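Local structure of putative P4-specific DNA primase (Enterobacteria phage P4, 1KA8) at the interface of chains A and B. The protein initiates phage P4 DNA replication as a primase and helicase that binds the P4 origin, here represented by its winged-helix origin-binding domain. Residues are numbered along the deposited sequence; one frame, centred on the assembly and turned at random. Chains: chain A/B, putative P4-specific DNA primase.

Two patches on one two-fold interface show how a winged-helix domain can pair through a helix and the segment beside it. The centres of the C-alpha atoms of contact 1 and contact 2 are about 11 Å apart, and both use helix 56-69 of each chain. In contact 1 A:Glu69 and B:Glu69, at its C-terminal end, meet the partner's Asp3 and Thr5, while A:Asp3 and B:Asp3 also cover the partner's Phe6 ring; in contact 2 residues 58-65, with B:Leu54 from the preceding loop, pack without polar bonds across. Helix 56-69 is probably the recognition helix, so pairing along it would be expected to restrict DNA access, consistent with regulation by dimerisation.

Contact 1: the interface of chains A and B. Residues chain A 1-6, 66, 69; chain B 3, 5-6, 69.
At the two-fold axis of this winged-helix dimer, the acidic residue preceding the first short helix crosses into the partner and meets both a phenyl ring and a glutamate. A:Asp3 lays its side chain on the ring of B:Phe6: CB stands over the middle of the face, 3.3 Å from the ring centroid, in a CH-pi contact, and the carboxylate runs on nearly parallel to the ring, with planes 14° apart. The twin brings B:Asp3 CB over A:Phe6, 3.5 Å from that centroid, again with carboxylate and ring stacked almost parallel, though the side chains meet tip to tip. Past the rings, carboxylates gather. A:Asp3 OD1 sits at the fork of B:Glu69, 2.6 Å from OE1 and 2.9 Å from OE2, the two groups crossing obliquely with their planes 63° apart. In the twin, B:Asp3 OD1 is 3.0 Å from A:Glu69 OE2. Two bare carboxylates would repel, so a shared proton is a plausible reading, though protonation is not seen; A:Glu69 and B:Glu69 may be the likelier holders, since the C-terminal end of helix 56-69 may raise their proton affinity. The OD2 atoms of A:Asp3 and B:Asp3 face each other across the axis, modelled too close to be meaningful. A:Thr5 CB lies 3.3 Å from B:Glu69 OE1. Behind these groups, A:Asp3 and B:Asp3 hold CG anti to the backbone N and beside the carbonyl carbon (chi1 -180° in A:Asp3), as do A:Phe6 and B:Phe6, which places these side chains against the partner. A:Asp1 OD1 takes a hydrogen bond from the backbone N of A:Asp3, 3.2 Å away, which may help to hold the N-terminal segment, although the N-H comes from well above the carboxylate plane. A:Asp3 OD1 also receives a weak bond from the backbone N of A:Phe6, in the manner of a helix N-cap. B:Glu69 CB meets the edge of B:Phe6 in plane, supporting the ring within its own chain.

Contact 2: the interface of chains A and B. Residues chain A 61-62, 64-65, 68; chain B 54, 58, 61-62, 65.
Helix 56-69 of one subunit packs against helix 56-69 of the other, the apolar part of this winged-helix dimer interface, and no nitrogen or oxygen finds a bonding partner across it. A:Val65 is the central projection. Its two methyls divide the work: CG1, anti to the backbone N (chi1 -174°), points to B:Leu54, while CG2, anti to the carbonyl carbon, turns into the B helix. B:Met58 slides past A:Val65 in the opposite direction, its chain bent at chi2 (-46°) and chi3 (-74°) so that the terminal methyl tucks against the backbone side of the valine. There B:Met58 CE lies 3.4 Å from both A:Val65 N and A:Val65 CG2, and is modelled too close to CA to be taken literally. B:Leu61 crosses obliquely, presenting its CB, 3.7 Å from A:Val65 CG2, rather than its branched end. B:Leu54, in the loop before the helix, meets the valine at about a right angle and offers one branch, CD1, 3.8 Å from A:Val65 CG1. Across the axis B:Val65 reaches with CG2, also anti to its carbonyl carbon, toward the A helix. A:Gly62 and B:Gly62 have no side chain, letting the opposing valine methyl approach the backbone: A:Val65 CG2 is 3.8 Å from B:Gly62 N. In the other direction B:Val65 CG2 stands 4.0 Å from A:Leu61 CB and 3.9 Å from A:Gly62 N.

Contact 1: the interface of chains A and B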
loop_
_atom_site.group_PDB
_atom_site.type_symbol
_atom_site.label_atom_id
_atom_site.label_comp_id
_atom_site.label_asym_id
_atom_site.label_seq_id
_atom_site.Cartn_x
_atom_site.Cartn_y
_atom_site.Cartn_z
ATOM N N ASP A 1 6.454 -12.272 -3.790
ATOM C CA ASP A 1 7.014 -11.008 -4.362
ATOM C C ASP A 1 7.876 -10.291 -3.322
ATOM O O ASP A 1 8.195 -10.838 -2.259
ATOM C CB ASP A 1 5.866 -10.070 -4.809
ATOM C CG ASP A 1 6.364 -8.770 -5.495
ATOM O OD1 ASP A 1 5.534 -7.843 -5.662
ATOM O OD2 ASP A 1 7.561 -8.671 -5.871
ATOM N N ALA A 2 8.241 -9.055 -3.650
ATOM C CA ALA A 2 9.041 -8.211 -2.780
ATOM C C ALA A 2 8.285 -6.914 -2.483
ATOM O O ALA A 2 8.626 -6.199 -1.530
ATOM C CB ALA A 2 10.400 -7.901 -3.445
ATOM N N ASP A 3 7.260 -6.605 -3.283
ATOM C CA ASP A 3 6.512 -5.370 -3.047
ATOM C C ASP A 3 7.451 -4.196 -3.326
ATOM O O ASP A 3 7.816 -3.442 -2.413
ATOM C CB ASP A 3 6.053 -5.323 -1.590
ATOM C CG ASP A 3 5.277 -4.088 -1.272
ATOM O OD1 ASP A 3 4.791 -3.414 -2.209
ATOM O OD2 ASP A 3 5.139 -3.803 -0.076
ATOM N N PRO A 4 7.854 -4.034 -4.595
ATOM C CA PRO A 4 8.757 -2.957 -4.983
ATOM C C PRO A 4 8.269 -1.560 -4.621
ATOM O O PRO A 4 9.050 -0.742 -4.146
ATOM C CB PRO A 4 8.935 -3.184 -6.487
ATOM C CG PRO A 4 7.653 -3.783 -6.868
ATOM C CD PRO A 4 7.431 -4.789 -5.784
ATOM N N THR A 5 6.993 -1.279 -4.827
ATOM C CA THR A 5 6.480 0.031 -4.474
ATOM C C THR A 5 6.889 0.370 -3.039
ATOM O O THR A 5 7.317 1.489 -2.741
ATOM C CB THR A 5 4.950 0.060 -4.576
ATOM O OG1 THR A 5 4.559 0.077 -5.960
ATOM C CG2 THR A 5 4.392 1.267 -3.836
ATOM N N PHE A 6 6.759 -0.606 -2.152
ATOM C CA PHE A 6 7.125 -0.410 -0.755
ATOM C C PHE A 6 8.617 -0.119 -0.570
ATOM O O PHE A 6 8.994 0.759 0.219
ATOM C CB PHE A 6 6.800 -1.643 0.054
ATOM C CG PHE A 6 7.172 -1.525 1.481
ATOM C CD1 PHE A 6 6.350 -0.819 2.365
ATOM C CD2 PHE A 6 8.357 -2.086 1.942
ATOM C CE1 PHE A 6 6.708 -0.662 3.730
ATOM C CE2 PHE A 6 8.735 -1.946 3.290
ATOM C CZ PHE A 6 7.910 -1.229 4.197
ATOM N N MET A 66 1.949 3.445 2.988
ATOM C CA MET A 66 3.304 2.914 3.077
ATOM C C MET A 66 4.257 3.819 3.864
ATOM O O MET A 66 5.167 3.334 4.539
ATOM C CB MET A 66 3.845 2.657 1.675
ATOM C CG MET A 66 2.882 1.881 0.789
ATOM S SD MET A 66 3.754 1.156 -0.607
ATOM C CE MET A 66 2.474 0.125 -1.360
ATOM N N GLU A 69 3.740 3.224 7.362
ATOM C CA GLU A 69 4.372 1.951 7.668
ATOM C C GLU A 69 5.846 2.150 7.998
ATOM O O GLU A 69 6.424 1.415 8.801
ATOM C CB GLU A 69 4.232 0.980 6.499
ATOM C CG GLU A 69 2.866 0.341 6.398
ATOM C CD GLU A 69 2.899 -0.867 5.508
ATOM O OE1 GLU A 69 2.551 -1.972 5.990
ATOM O OE2 GLU A 69 3.290 -0.712 4.328
ATOM N N ASP B 3 7.242 -5.076 6.271
ATOM C CA ASP B 3 6.002 -4.893 5.513
ATOM C C ASP B 3 5.069 -6.126 5.520
ATOM O O ASP B 3 4.723 -6.696 4.478
ATOM C CB ASP B 3 6.333 -4.471 4.090
ATOM C CG ASP B 3 5.100 -4.183 3.280
ATOM O OD1 ASP B 3 4.135 -3.589 3.825
ATOM O OD2 ASP B 3 5.111 -4.549 2.092
ATOM N N THR B 5 1.848 -6.290 6.315
ATOM C CA THR B 5 0.554 -6.108 5.714
ATOM C C THR B 5 0.558 -6.643 4.299
ATOM O O THR B 5 -0.400 -7.287 3.862
ATOM C CB THR B 5 0.157 -4.664 5.708
ATOM O OG1 THR B 5 -0.406 -4.353 6.982
ATOM C CG2 THR B 5 -0.880 -4.393 4.638
ATOM N N PHE B 6 1.643 -6.393 3.578
ATOM C CA PHE B 6 1.739 -6.885 2.216
ATOM C C PHE B 6 1.701 -8.412 2.198
ATOM O O PHE B 6 0.989 -9.020 1.393
ATOM C CB PHE B 6 3.026 -6.434 1.588
ATOM C CG PHE B 6 3.127 -6.773 0.145
ATOM C CD1 PHE B 6 2.321 -6.126 -0.786
ATOM C CD2 PHE B 6 4.048 -7.714 -0.294
ATOM C CE1 PHE B 6 2.438 -6.409 -2.149
ATOM C CE2 PHE B 6 4.173 -8.004 -1.647
ATOM C CZ PHE B 6 3.370 -7.352 -2.580
ATOM N N GLU B 69 -0.878 -4.951 -6.636
ATOM C CA GLU B 69 0.533 -5.348 -6.695
ATOM C C GLU B 69 0.623 -6.864 -6.888
ATOM O O GLU B 69 1.558 -7.384 -7.491
ATOM C CB GLU B 69 1.308 -4.925 -5.416
ATOM C CG GLU B 69 1.416 -3.380 -5.159
ATOM C CD GLU B 69 2.525 -2.939 -4.141
ATOM O OE1 GLU B 69 3.736 -2.955 -4.495
ATOM O OE2 GLU B 69 2.182 -2.564 -2.988
#

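Contact 2: the interface of chains A and B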
loop_
_atom_site.group_PDB
_atom_site.type_symbol
_atom_site.label_atom_id
_atom_site.label_comp_id
_atom_site.label_asym_id
_atom_site.label_seq_id
_atom_site.Cartn_x
_atom_site.Cartn_y
_atom_site.Cartn_z
ATOM N N LEU A 61 -2.771 6.768 -3.702
ATOM C CA LEU A 61 -3.467 6.130 -2.580
ATOM C C LEU A 61 -2.539 5.415 -1.614
ATOM O O LEU A 61 -2.660 5.533 -0.391
ATOM C CB LEU A 61 -4.430 5.058 -3.084
ATOM C CG LEU A 61 -5.744 5.398 -3.769
ATOM C CD1 LEU A 61 -6.497 4.083 -4.040
ATOM C CD2 LEU A 61 -6.572 6.320 -2.872
ATOM N N GLY A 62 -1.636 4.625 -2.182
ATOM C CA GLY A 62 -0.723 3.854 -1.370
ATOM C C GLY A 62 0.266 4.680 -0.596
ATOM O O GLY A 62 0.524 4.387 0.575
ATOM N N PRO A 64 0.512 7.536 1.248
ATOM C CA PRO A 64 0.229 7.819 2.657
ATOM C C PRO A 64 0.380 6.611 3.558
ATOM O O PRO A 64 0.986 6.679 4.627
ATOM C CB PRO A 64 -1.219 8.292 2.624
ATOM C CG PRO A 64 -1.323 8.941 1.322
ATOM C CD PRO A 64 -0.622 7.966 0.419
ATOM N N VAL A 65 -0.198 5.507 3.114
ATOM C CA VAL A 65 -0.171 4.256 3.857
ATOM C C VAL A 65 1.243 3.728 4.080
ATOM O O VAL A 65 1.685 3.581 5.223
ATOM C CB VAL A 65 -1.008 3.166 3.112
ATOM C CG1 VAL A 65 -1.117 1.902 3.953
ATOM C CG2 VAL A 65 -2.401 3.706 2.782
ATOM N N LYS A 68 3.386 5.735 6.392
ATOM C CA LYS A 68 3.022 5.489 7.788
ATOM C C LYS A 68 3.708 4.213 8.252
ATOM O O LYS A 68 4.182 4.123 9.390
ATOM C CB LYS A 68 1.505 5.298 7.950
ATOM C CG LYS A 68 0.834 6.275 8.939
ATOM C CD LYS A 68 1.669 6.532 10.229
ATOM C CE LYS A 68 1.118 7.733 11.060
ATOM N NZ LYS A 68 2.050 8.318 12.105
ATOM N N LEU B 54 -1.929 -1.614 11.119
ATOM C CA LEU B 54 -2.617 -0.525 10.429
ATOM C C LEU B 54 -4.058 -0.399 10.923
ATOM O O LEU B 54 -4.718 -1.392 11.231
ATOM C CB LEU B 54 -2.657 -0.749 8.920
ATOM C CG LEU B 54 -1.361 -0.806 8.125
ATOM C CD1 LEU B 54 -1.686 -0.749 6.635
ATOM C CD2 LEU B 54 -0.492 0.359 8.487
ATOM N N MET B 58 -6.474 3.052 7.455
ATOM C CA MET B 58 -5.245 2.904 6.699
ATOM C C MET B 58 -5.240 1.561 5.949
ATOM O O MET B 58 -4.885 1.499 4.765
ATOM C CB MET B 58 -4.016 3.040 7.617
ATOM C CG MET B 58 -3.724 4.490 8.042
ATOM S SD MET B 58 -3.802 5.729 6.670
ATOM C CE MET B 58 -2.265 5.339 5.787
ATOM N N LEU B 61 -7.360 1.769 2.790
ATOM C CA LEU B 61 -6.713 2.471 1.681
ATOM C C LEU B 61 -5.656 1.632 0.990
ATOM O O LEU B 61 -5.583 1.607 -0.238
ATOM C CB LEU B 61 -6.083 3.772 2.184
ATOM C CG LEU B 61 -7.123 4.790 2.658
ATOM C CD1 LEU B 61 -6.508 5.817 3.602
ATOM C CD2 LEU B 61 -7.738 5.439 1.428
ATOM N N GLY B 62 -4.846 0.941 1.784
ATOM C CA GLY B 62 -3.794 0.114 1.226
ATOM C C GLY B 62 -4.303 -1.077 0.448
ATOM O O GLY B 62 -3.773 -1.376 -0.637
ATOM N N VAL B 65 -4.481 -1.175 -3.378
ATOM C CA VAL B 65 -3.167 -1.047 -3.980
ATOM C C VAL B 65 -2.336 -2.306 -3.871
ATOM O O VAL B 65 -1.846 -2.800 -4.885
ATOM C CB VAL B 65 -2.406 0.164 -3.399
ATOM C CG1 VAL B 65 -1.491 0.766 -4.482
ATOM C CG2 VAL B 65 -3.413 1.213 -2.883
#